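Local coordinates for enterobactin synthetase component F-related protein (Vibrio cholerae serotype O1, PDB 4OXI), which probably activates glycine as its adenylate with ATP, as an adenylation domain of a lipopolysaccharide-modification pathway linked to antimicrobial peptide resistance, at residues H240-Q245 / G421-K426; E296-H301 / H325-L330; L394-E399 / G415-S420. All coordinates share one frame; numbering follows the deposited sequence.

Three contacts in one adenylation domain illustrate how chemistry follows place in a fold. Contact 3 is a buried pairing of strands, held by backbone hydrogen bonds and flanked by leucines and isoleucines. The chain continues from its strand 416-419 into the loop of contact 1, and the two contacts touch where Leu-424 CD2 packs 3.8 Å from Leu-419 O. Contact 1 is also buried, but joins a loop to a helix by van der Waals packing of a glutamine whose hydrogen bonds go elsewhere. Contact 2, a partly buried helix-loop contact, lies apart, its centre about 31 Å from that of contact 1 and 39 Å from that of contact 3, and relies on aliphatic packing.

Contact 1 of 3, residues H240-Q245 / G421-K426; sequences HCYISQ and GKQLVK
A buried helix-against-loop contact brings Cys-241, Tyr-242 and Gln-245, on one side of helix 236-249, against Lys-422 and Gln-423 in the loop that follows strand 416-419. Gln-423 is the main intruder. Its extended side chain reaches the helix with the amide lying against the backbone and CB of Tyr-242: OE1 is 3.8 Å from Tyr-242 CA, while NE2 arrives at the ring's edge, near the ring plane, 3.9 Å from CD1. Ring and amide planes stand 82° apart. On the other flank OE1 lies 4.0 Å from Gln-245 CG, and Gln-423 CG packs 3.9 Å from Cys-241 SG. That sulfur, which chi1 of 179° turns away from the backbone N of Cys-241, also meets Lys-422 CB at 3.9 Å.

No hydrogen bond crosses between the two segments, which meet by van der Waals packing, although earlier in the same helix Asn-238 ND2 is hydrogen-bonded to Lys-422 O. The Gln-423 amide is fixed in rotation from beyond them, NE2 donating to the carbonyls of Ala-368 and of Cys-365, which directly follows the Tyr-Gly-Pro-Thr-Glu signature of adenylation domains. The loop therefore ties helix 236-249 to this signature region, and the side chain of Tyr-242, its hydroxyl hydrogen-bonded to His-271, is about 8 Å from the bound glycyl-adenosine-5'-phosphate.

Lys-422 and Gln-423 are the two central residues of a type I beta turn from Gly-421 to Leu-424, which sets both side chains toward the helix. Lys-422 then bends at chi3 and forms a salt bridge with Glu-390. Within the helix, Gln-245 NE2 makes a weak hydrogen bond of 3.6 Å to Cys-241 SG, while its OE1 is hydrogen-bonded to Lys-248 NZ.

Contact 2 of 3, residues E296-H301 / H325-L330; sequences EFIHHH and HSLPSL
At the approach to a beta-alpha-beta unit, Ile-298 and His-299 of helix 294-301 pack against Leu-327 and Leu-330 in the loop that feeds strand 332-336. The aliphatic centre is the CG2 methyl of Ile-298. Chi1 of -75° sets CG1 beside the backbone N and leaves CG2 anti to it, pointing at the loop, where it meets Leu-327 CD2 and Leu-330 CG, each at 4.1 Å. The side chains of Ile-298 and Leu-327 cross at about a right angle. The same Leu-327 methyl also reaches His-299, lying 4.0 Å from its CB, and so bridges two successive helix residues.

Helix 294-301 leads into strand 305-308, which runs parallel to the neighbouring strand 332-336; helix 311-318 makes the crossover between them. The contact thus joins the element before the first strand to the loop before the second. Trp-306 of strand 305-308 and Trp-348 of helix 342-352 both touch Ile-298 and Leu-330, extending the apolar cluster into the domain.

Toward the more exposed side the chemistry turns polar but makes no bond across. His-299 ND1 approaches Ser-326 O obliquely at 4.0 Å, too far for a hydrogen bond, and the contact buries it with no polar partner in the model, although the residue as a whole is exposed. Ser-329, near the Ile-298 carbonyl, instead has its hydroxyl hydrogen-bonded to Leu-303 O.

Contact 3 of 3, residues L394-E399 / G415-S420; sequences LAIINE and GELLLS
Strands 394-397 and 416-419 pair antiparallel in the beta-sheet subdomain of the adenylation fold, with Ala-395 opposite Leu-418 and Ile-397 opposite Glu-416 as the hydrogen-bonded pairs. Four backbone bonds join them; in one, Ile-397 N donates to Glu-416 O at 2.9 Å, in the carbonyl plane. Between these bonds the alpha carbons add weaker CA-H...O contacts, among them Ile-396 CA to Glu-416 O at 3.3 Å.

The tightest side-chain approach is on the face bearing Leu-394, Ile-396, Leu-417 and Leu-419. Leu-394 and Leu-419 lie side by side and point the same way, their CD2 methyls only 3.5 Å apart. Leu-417, its CG anti to the backbone N (chi1 -171°), brings CD1 over the strand to 3.6 Å from Ala-395 O; the methyl lies more loosely, at 4.4 Å, from both Leu-394 CB and Ile-396 CG1. Leu-461 of strand 460-466 packs on these last three side chains.

On the opposite face Ala-395 and Leu-418 are buried against Trp-447, and Ile-397 CG2 packs 4.1 Å from Leu-418 CD2. Ile-397 and Glu-416 also run side by side; of the glutamate side chain it is CB that touches Ile-397 CG2, at 4.0 Å, while the carboxylate extends on to a salt bridge with Arg-467 and a hydrogen bond from Gly-451 N. The face opens only at the ends of these two side chains and beyond, where the chain leaves the pairing at Asn-398 and the solvent-exposed Glu-399. Opposite this end, Gly-415 sits close to the partner strand, its N lying 3.6 Å from the CG2 methyl of Ile-396.

Contact 1 of 3, residues H240-Q245 / G421-K426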
loop_
_atom_site.group_PDB
_atom_site.type_symbol
_atom_site.label_atom_id
_atom_site.label_comp_id
_atom_site.label_asym_id
_atom_site.label_seq_id
_atom_site.Cartn_x
_atom_site.Cartn_y
_atom_site.Cartn_z
ATOM N N HIS A 240 -7.809 -5.924 11.100
ATOM C CA HIS A 240 -8.550 -5.438 12.276
ATOM C C HIS A 240 -7.587 -5.077 13.386
ATOM O O HIS A 240 -7.777 -4.083 14.079
ATOM C CB HIS A 240 -9.554 -6.485 12.766
ATOM C CG HIS A 240 -10.796 -6.556 11.935
ATOM N ND1 HIS A 240 -11.504 -7.723 11.746
ATOM C CD2 HIS A 240 -11.456 -5.601 11.238
ATOM C CE1 HIS A 240 -12.547 -7.484 10.975
ATOM N NE2 HIS A 240 -12.547 -6.203 10.659
ATOM N N CYS A 241 -6.540 -5.881 13.553
ATOM C CA CYS A 241 -5.516 -5.534 14.528
ATOM C C CYS A 241 -4.887 -4.166 14.222
ATOM O O CYS A 241 -4.821 -3.306 15.100
ATOM C CB CYS A 241 -4.444 -6.623 14.627
ATOM S SG CYS A 241 -3.128 -6.200 15.816
ATOM N N TYR A 242 -4.445 -3.950 12.981
ATOM C CA TYR A 242 -3.825 -2.667 12.630
ATOM C C TYR A 242 -4.735 -1.485 12.862
ATOM O O TYR A 242 -4.356 -0.534 13.533
ATOM C CB TYR A 242 -3.361 -2.611 11.175
ATOM C CG TYR A 242 -2.851 -1.228 10.827
ATOM C CD1 TYR A 242 -1.590 -0.817 11.238
ATOM C CD2 TYR A 242 -3.631 -0.323 10.115
ATOM C CE1 TYR A 242 -1.105 0.447 10.934
ATOM C CE2 TYR A 242 -3.152 0.963 9.801
ATOM C CZ TYR A 242 -1.890 1.335 10.214
ATOM O OH TYR A 242 -1.401 2.595 9.920
ATOM N N ILE A 243 -5.927 -1.531 12.283
ATOM C CA ILE A 243 -6.874 -0.432 12.429
ATOM C C ILE A 243 -7.178 -0.115 13.900
ATOM O O ILE A 243 -7.203 1.059 14.294
ATOM C CB ILE A 243 -8.179 -0.724 11.689
ATOM C CG1 ILE A 243 -7.917 -0.882 10.188
ATOM C CG2 ILE A 243 -9.158 0.405 11.907
ATOM C CD1 ILE A 243 -7.337 0.382 9.556
ATOM N N SER A 244 -7.397 -1.152 14.713
ATOM C CA SER A 244 -7.676 -0.924 16.140
ATOM C C SER A 244 -6.499 -0.248 16.855
ATOM O O SER A 244 -6.717 0.593 17.718
ATOM C CB SER A 244 -8.046 -2.220 16.863
ATOM O OG SER A 244 -6.874 -2.957 17.150
ATOM N N GLN A 245 -5.262 -0.594 16.496
ATOM C CA GLN A 245 -4.102 0.056 17.109
ATOM C C GLN A 245 -4.089 1.536 16.777
ATOM O O GLN A 245 -3.924 2.382 17.657
ATOM C CB GLN A 245 -2.774 -0.549 16.637
ATOM C CG GLN A 245 -2.615 -2.044 16.834
ATOM C CD GLN A 245 -2.748 -2.483 18.287
ATOM O OE1 GLN A 245 -2.457 -1.720 19.214
ATOM N NE2 GLN A 245 -3.180 -3.729 18.488
ATOM N N GLY A 421 3.373 -11.521 15.353
ATOM C CA GLY A 421 2.171 -11.015 15.983
ATOM C C GLY A 421 0.966 -11.108 15.075
ATOM O O GLY A 421 1.016 -11.734 14.004
ATOM N N LYS A 422 -0.117 -10.466 15.506
ATOM C CA LYS A 422 -1.404 -10.552 14.822
ATOM C C LYS A 422 -1.458 -9.862 13.454
ATOM O O LYS A 422 -2.339 -10.171 12.655
ATOM C CB LYS A 422 -2.523 -10.021 15.731
ATOM C CG LYS A 422 -3.031 -11.043 16.756
ATOM C CD LYS A 422 -3.798 -10.372 17.896
ATOM C CE LYS A 422 -2.848 -9.595 18.800
ATOM N NZ LYS A 422 -3.528 -8.508 19.572
ATOM N N GLN A 423 -0.520 -8.959 13.167
ATOM C CA GLN A 423 -0.500 -8.289 11.856
ATOM C C GLN A 423 0.313 -9.034 10.800
ATOM O O GLN A 423 0.273 -8.687 9.626
ATOM C CB GLN A 423 0.028 -6.854 11.981
ATOM C CG GLN A 423 -0.951 -5.910 12.649
ATOM C CD GLN A 423 -0.341 -4.576 12.923
ATOM O OE1 GLN A 423 -0.545 -4.006 13.987
ATOM N NE2 GLN A 423 0.416 -4.054 11.962
ATOM N N LEU A 424 1.056 -10.051 11.216
ATOM C CA LEU A 424 1.903 -10.781 10.282
ATOM C C LEU A 424 1.066 -11.724 9.426
ATOM O O LEU A 424 0.215 -12.440 9.955
ATOM C CB LEU A 424 2.966 -11.577 11.038
ATOM C CG LEU A 424 3.968 -12.282 10.118
ATOM C CD1 LEU A 424 4.716 -11.254 9.319
ATOM C CD2 LEU A 424 4.936 -13.174 10.900
ATOM N N VAL A 425 1.286 -11.714 8.107
ATOM C CA VAL A 425 0.609 -12.660 7.203
ATOM C C VAL A 425 1.198 -14.078 7.348
ATOM O O VAL A 425 2.282 -14.242 7.908
ATOM C CB VAL A 425 0.733 -12.223 5.719
ATOM C CG1 VAL A 425 0.117 -10.828 5.498
ATOM C CG2 VAL A 425 2.179 -12.221 5.293
ATOM N N LYS A 426 0.506 -15.085 6.822
ATOM C CA LYS A 426 0.934 -16.479 6.956
ATOM C C LYS A 426 2.212 -16.775 6.195
ATOM O O LYS A 426 2.939 -17.706 6.530
ATOM C CB LYS A 426 -0.141 -17.430 6.418
ATOM C CG LYS A 426 -1.493 -17.352 7.113
ATOM C CD LYS A 426 -1.400 -17.827 8.547
ATOM C CE LYS A 426 -2.753 -17.724 9.255
ATOM N NZ LYS A 426 -2.604 -17.936 10.730
#

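Contact 2 of 3, residues E296-H301 / H325-L330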
loop_
_atom_site.group_PDB
_atom_site.type_symbol
_atom_site.label_atom_id
_atom_site.label_comp_id
_atom_site.label_asym_id
_atom_site.label_seq_id
_atom_site.Cartn_x
_atom_site.Cartn_y
_atom_site.Cartn_z
ATOM N N GLU A 296 -0.917 22.028 -1.687
ATOM C CA GLU A 296 -2.068 22.761 -2.214
ATOM C C GLU A 296 -3.366 21.971 -2.065
ATOM O O GLU A 296 -4.416 22.546 -1.775
ATOM C CB GLU A 296 -1.872 23.135 -3.679
ATOM C CG GLU A 296 -0.722 24.088 -3.940
ATOM C CD GLU A 296 0.535 23.360 -4.366
ATOM O OE1 GLU A 296 1.146 23.768 -5.381
ATOM O OE2 GLU A 296 0.911 22.371 -3.693
ATOM N N PHE A 297 -3.307 20.657 -2.272
ATOM C CA PHE A 297 -4.509 19.844 -2.098
ATOM C C PHE A 297 -4.971 19.905 -0.633
ATOM O O PHE A 297 -6.143 20.124 -0.350
ATOM C CB PHE A 297 -4.267 18.390 -2.553
ATOM C CG PHE A 297 -5.524 17.550 -2.592
ATOM C CD1 PHE A 297 -5.853 16.714 -1.541
ATOM C CD2 PHE A 297 -6.382 17.607 -3.680
ATOM C CE1 PHE A 297 -7.010 15.955 -1.579
ATOM C CE2 PHE A 297 -7.541 16.860 -3.721
ATOM C CZ PHE A 297 -7.860 16.029 -2.672
ATOM N N ILE A 298 -4.033 19.733 0.298
ATOM C CA ILE A 298 -4.367 19.745 1.721
ATOM C C ILE A 298 -5.030 21.061 2.098
ATOM O O ILE A 298 -6.111 21.079 2.692
ATOM C CB ILE A 298 -3.100 19.535 2.594
ATOM C CG1 ILE A 298 -2.664 18.061 2.552
ATOM C CG2 ILE A 298 -3.360 19.977 4.025
ATOM C CD1 ILE A 298 -1.159 17.860 2.571
ATOM N N HIS A 299 -4.389 22.164 1.729
ATOM C CA HIS A 299 -4.935 23.485 2.019
ATOM C C HIS A 299 -6.293 23.740 1.341
ATOM O O HIS A 299 -7.231 24.226 1.971
ATOM C CB HIS A 299 -3.926 24.574 1.632
ATOM C CG HIS A 299 -4.468 25.959 1.775
ATOM N ND1 HIS A 299 -4.623 26.575 3.000
ATOM C CD2 HIS A 299 -4.927 26.836 0.851
ATOM C CE1 HIS A 299 -5.145 27.775 2.822
ATOM N NE2 HIS A 299 -5.336 27.960 1.529
ATOM N N HIS A 300 -6.392 23.406 0.055
ATOM C CA HIS A 300 -7.634 23.572 -0.713
ATOM C C HIS A 300 -8.830 22.895 -0.048
ATOM O O HIS A 300 -9.931 23.455 0.010
ATOM C CB HIS A 300 -7.429 22.979 -2.103
ATOM C CG HIS A 300 -8.519 23.295 -3.074
ATOM N ND1 HIS A 300 -9.580 22.446 -3.305
ATOM C CD2 HIS A 300 -8.689 24.346 -3.909
ATOM C CE1 HIS A 300 -10.370 22.972 -4.224
ATOM N NE2 HIS A 300 -9.851 24.125 -4.606
ATOM N N HIS A 301 -8.624 21.686 0.468
ATOM C CA HIS A 301 -9.734 20.962 1.092
ATOM C C HIS A 301 -9.695 20.984 2.605
ATOM O O HIS A 301 -10.500 20.308 3.232
ATOM C CB HIS A 301 -9.789 19.498 0.618
ATOM C CG HIS A 301 -10.157 19.349 -0.821
ATOM N ND1 HIS A 301 -11.424 19.620 -1.297
ATOM C CD2 HIS A 301 -9.417 18.984 -1.895
ATOM C CE1 HIS A 301 -11.452 19.421 -2.602
ATOM N NE2 HIS A 301 -10.248 19.032 -2.991
ATOM N N HIS A 325 3.288 27.782 9.214
ATOM C CA HIS A 325 1.878 28.070 9.469
ATOM C C HIS A 325 0.972 27.956 8.241
ATOM O O HIS A 325 -0.220 28.245 8.333
ATOM C CB HIS A 325 1.720 29.444 10.131
ATOM C CG HIS A 325 2.610 29.643 11.316
ATOM N ND1 HIS A 325 2.298 29.165 12.571
ATOM C CD2 HIS A 325 3.811 30.261 11.437
ATOM C CE1 HIS A 325 3.269 29.476 13.413
ATOM N NE2 HIS A 325 4.199 30.141 12.750
ATOM N N SER A 326 1.521 27.533 7.103
ATOM C CA SER A 326 0.734 27.467 5.862
ATOM C C SER A 326 -0.273 26.316 5.804
ATOM O O SER A 326 -1.128 26.296 4.919
ATOM C CB SER A 326 1.640 27.409 4.630
ATOM O OG SER A 326 2.368 26.196 4.568
ATOM N N LEU A 327 -0.184 25.365 6.737
ATOM C CA LEU A 327 -1.117 24.234 6.754
ATOM C C LEU A 327 -1.793 24.053 8.110
ATOM O O LEU A 327 -1.645 22.997 8.728
ATOM C CB LEU A 327 -0.383 22.944 6.375
ATOM C CG LEU A 327 0.185 22.936 4.961
ATOM C CD1 LEU A 327 0.854 21.598 4.654
ATOM C CD2 LEU A 327 -0.921 23.241 3.956
ATOM N N PRO A 328 -2.549 25.072 8.574
ATOM C CA PRO A 328 -3.151 25.011 9.913
ATOM C C PRO A 328 -4.178 23.913 10.102
ATOM O O PRO A 328 -4.406 23.519 11.234
ATOM C CB PRO A 328 -3.860 26.372 10.046
ATOM C CG PRO A 328 -4.086 26.833 8.644
ATOM C CD PRO A 328 -2.877 26.339 7.888
ATOM N N SER A 329 -4.816 23.433 9.041
ATOM C CA SER A 329 -5.878 22.437 9.234
ATOM C C SER A 329 -5.345 21.022 9.535
ATOM O O SER A 329 -6.091 20.178 10.035
ATOM C CB SER A 329 -6.815 22.386 8.023
ATOM O OG SER A 329 -6.172 21.764 6.905
ATOM N N LEU A 330 -4.070 20.766 9.244
ATOM C CA LEU A 330 -3.539 19.390 9.251
ATOM C C LEU A 330 -3.066 18.958 10.634
ATOM O O LEU A 330 -1.900 19.167 10.987
ATOM C CB LEU A 330 -2.371 19.267 8.264
ATOM C CG LEU A 330 -2.294 17.987 7.422
ATOM C CD1 LEU A 330 -0.877 17.748 6.932
ATOM C CD2 LEU A 330 -2.832 16.777 8.168
#

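Contact 3 of 3, residues L394-E399 / G415-S420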
loop_
_atom_site.group_PDB
_atom_site.type_symbol
_atom_site.label_atom_id
_atom_site.label_comp_id
_atom_site.label_asym_id
_atom_site.label_seq_id
_atom_site.Cartn_x
_atom_site.Cartn_y
_atom_site.Cartn_z
ATOM N N LEU A 394 8.495 -7.602 18.316
ATOM C CA LEU A 394 9.732 -7.295 17.623
ATOM C C LEU A 394 10.900 -8.068 18.219
ATOM O O LEU A 394 10.979 -8.253 19.434
ATOM C CB LEU A 394 10.034 -5.807 17.726
ATOM C CG LEU A 394 8.981 -4.835 17.196
ATOM C CD1 LEU A 394 9.491 -3.419 17.318
ATOM C CD2 LEU A 394 8.658 -5.145 15.747
ATOM N N ALA A 395 11.804 -8.513 17.353
ATOM C CA ALA A 395 13.094 -9.022 17.789
ATOM C C ALA A 395 14.168 -8.568 16.814
ATOM O O ALA A 395 13.867 -8.176 15.679
ATOM C CB ALA A 395 13.076 -10.535 17.909
ATOM N N ILE A 396 15.416 -8.611 17.267
ATOM C CA ILE A 396 16.558 -8.203 16.465
ATOM C C ILE A 396 17.533 -9.368 16.449
ATOM O O ILE A 396 17.803 -9.962 17.486
ATOM C CB ILE A 396 17.240 -6.985 17.082
ATOM C CG1 ILE A 396 16.258 -5.818 17.183
ATOM C CG2 ILE A 396 18.466 -6.574 16.282
ATOM C CD1 ILE A 396 16.820 -4.614 17.932
ATOM N N ILE A 397 18.034 -9.730 15.277
ATOM C CA ILE A 397 19.038 -10.785 15.205
ATOM C C ILE A 397 20.346 -10.192 14.703
ATOM O O ILE A 397 20.380 -9.564 13.642
ATOM C CB ILE A 397 18.561 -11.982 14.356
ATOM C CG1 ILE A 397 19.665 -13.021 14.215
ATOM C CG2 ILE A 397 18.100 -11.546 12.979
ATOM C CD1 ILE A 397 19.220 -14.245 13.432
ATOM N N ASN A 398 21.413 -10.330 15.493
ATOM C CA ASN A 398 22.695 -9.721 15.124
ATOM C C ASN A 398 23.525 -10.592 14.200
ATOM O O ASN A 398 23.111 -11.694 13.839
ATOM C CB ASN A 398 23.515 -9.290 16.353
ATOM C CG ASN A 398 23.985 -10.468 17.207
ATOM O OD1 ASN A 398 23.838 -11.635 16.835
ATOM N ND2 ASN A 398 24.559 -10.156 18.366
ATOM N N GLU A 399 24.708 -10.098 13.843
ATOM C CA GLU A 399 25.575 -10.780 12.884
ATOM C C GLU A 399 26.019 -12.151 13.366
ATOM O O GLU A 399 26.339 -13.022 12.558
ATOM C CB GLU A 399 26.791 -9.920 12.553
ATOM C CG GLU A 399 26.453 -8.681 11.753
ATOM C CD GLU A 399 27.668 -8.081 11.074
ATOM O OE1 GLU A 399 27.572 -7.756 9.870
ATOM O OE2 GLU A 399 28.715 -7.931 11.744
ATOM N N GLY A 415 21.153 -5.056 14.397
ATOM C CA GLY A 415 20.935 -6.214 13.544
ATOM C C GLY A 415 19.653 -6.135 12.728
ATOM O O GLY A 415 19.053 -5.063 12.576
ATOM N N GLU A 416 19.233 -7.275 12.191
ATOM C CA GLU A 416 18.045 -7.320 11.361
ATOM C C GLU A 416 16.786 -7.403 12.214
ATOM O O GLU A 416 16.724 -8.179 13.162
ATOM C CB GLU A 416 18.104 -8.504 10.396
ATOM C CG GLU A 416 16.787 -8.740 9.678
ATOM C CD GLU A 416 16.890 -9.762 8.577
ATOM O OE1 GLU A 416 17.961 -10.390 8.447
ATOM O OE2 GLU A 416 15.899 -9.929 7.830
ATOM N N LEU A 417 15.788 -6.601 11.864
ATOM C CA LEU A 417 14.517 -6.571 12.581
ATOM C C LEU A 417 13.639 -7.748 12.183
ATOM O O LEU A 417 13.477 -8.028 10.992
ATOM C CB LEU A 417 13.786 -5.262 12.276
ATOM C CG LEU A 417 12.536 -4.942 13.090
ATOM C CD1 LEU A 417 12.899 -4.871 14.547
ATOM C CD2 LEU A 417 11.918 -3.615 12.634
ATOM N N LEU A 418 13.070 -8.431 13.179
ATOM C CA LEU A 418 12.168 -9.543 12.937
ATOM C C LEU A 418 10.784 -9.148 13.427
ATOM O O LEU A 418 10.653 -8.489 14.457
ATOM C CB LEU A 418 12.625 -10.791 13.692
ATOM C CG LEU A 418 14.021 -11.336 13.405
ATOM C CD1 LEU A 418 14.267 -12.599 14.208
ATOM C CD2 LEU A 418 14.174 -11.617 11.933
ATOM N N LEU A 419 9.751 -9.550 12.690
ATOM C CA LEU A 419 8.390 -9.158 13.030
ATOM C C LEU A 419 7.553 -10.390 13.355
ATOM O O LEU A 419 7.761 -11.469 12.786
ATOM C CB LEU A 419 7.758 -8.386 11.863
ATOM C CG LEU A 419 8.616 -7.242 11.320
ATOM C CD1 LEU A 419 7.987 -6.670 10.071
ATOM C CD2 LEU A 419 8.785 -6.152 12.368
ATOM N N SER A 420 6.601 -10.230 14.263
ATOM C CA SER A 420 5.654 -11.297 14.551
ATOM C C SER A 420 4.373 -10.687 15.089
ATOM O O SER A 420 4.283 -9.474 15.268
ATOM C CB SER A 420 6.230 -12.249 15.592
ATOM O OG SER A 420 6.422 -11.561 16.816
#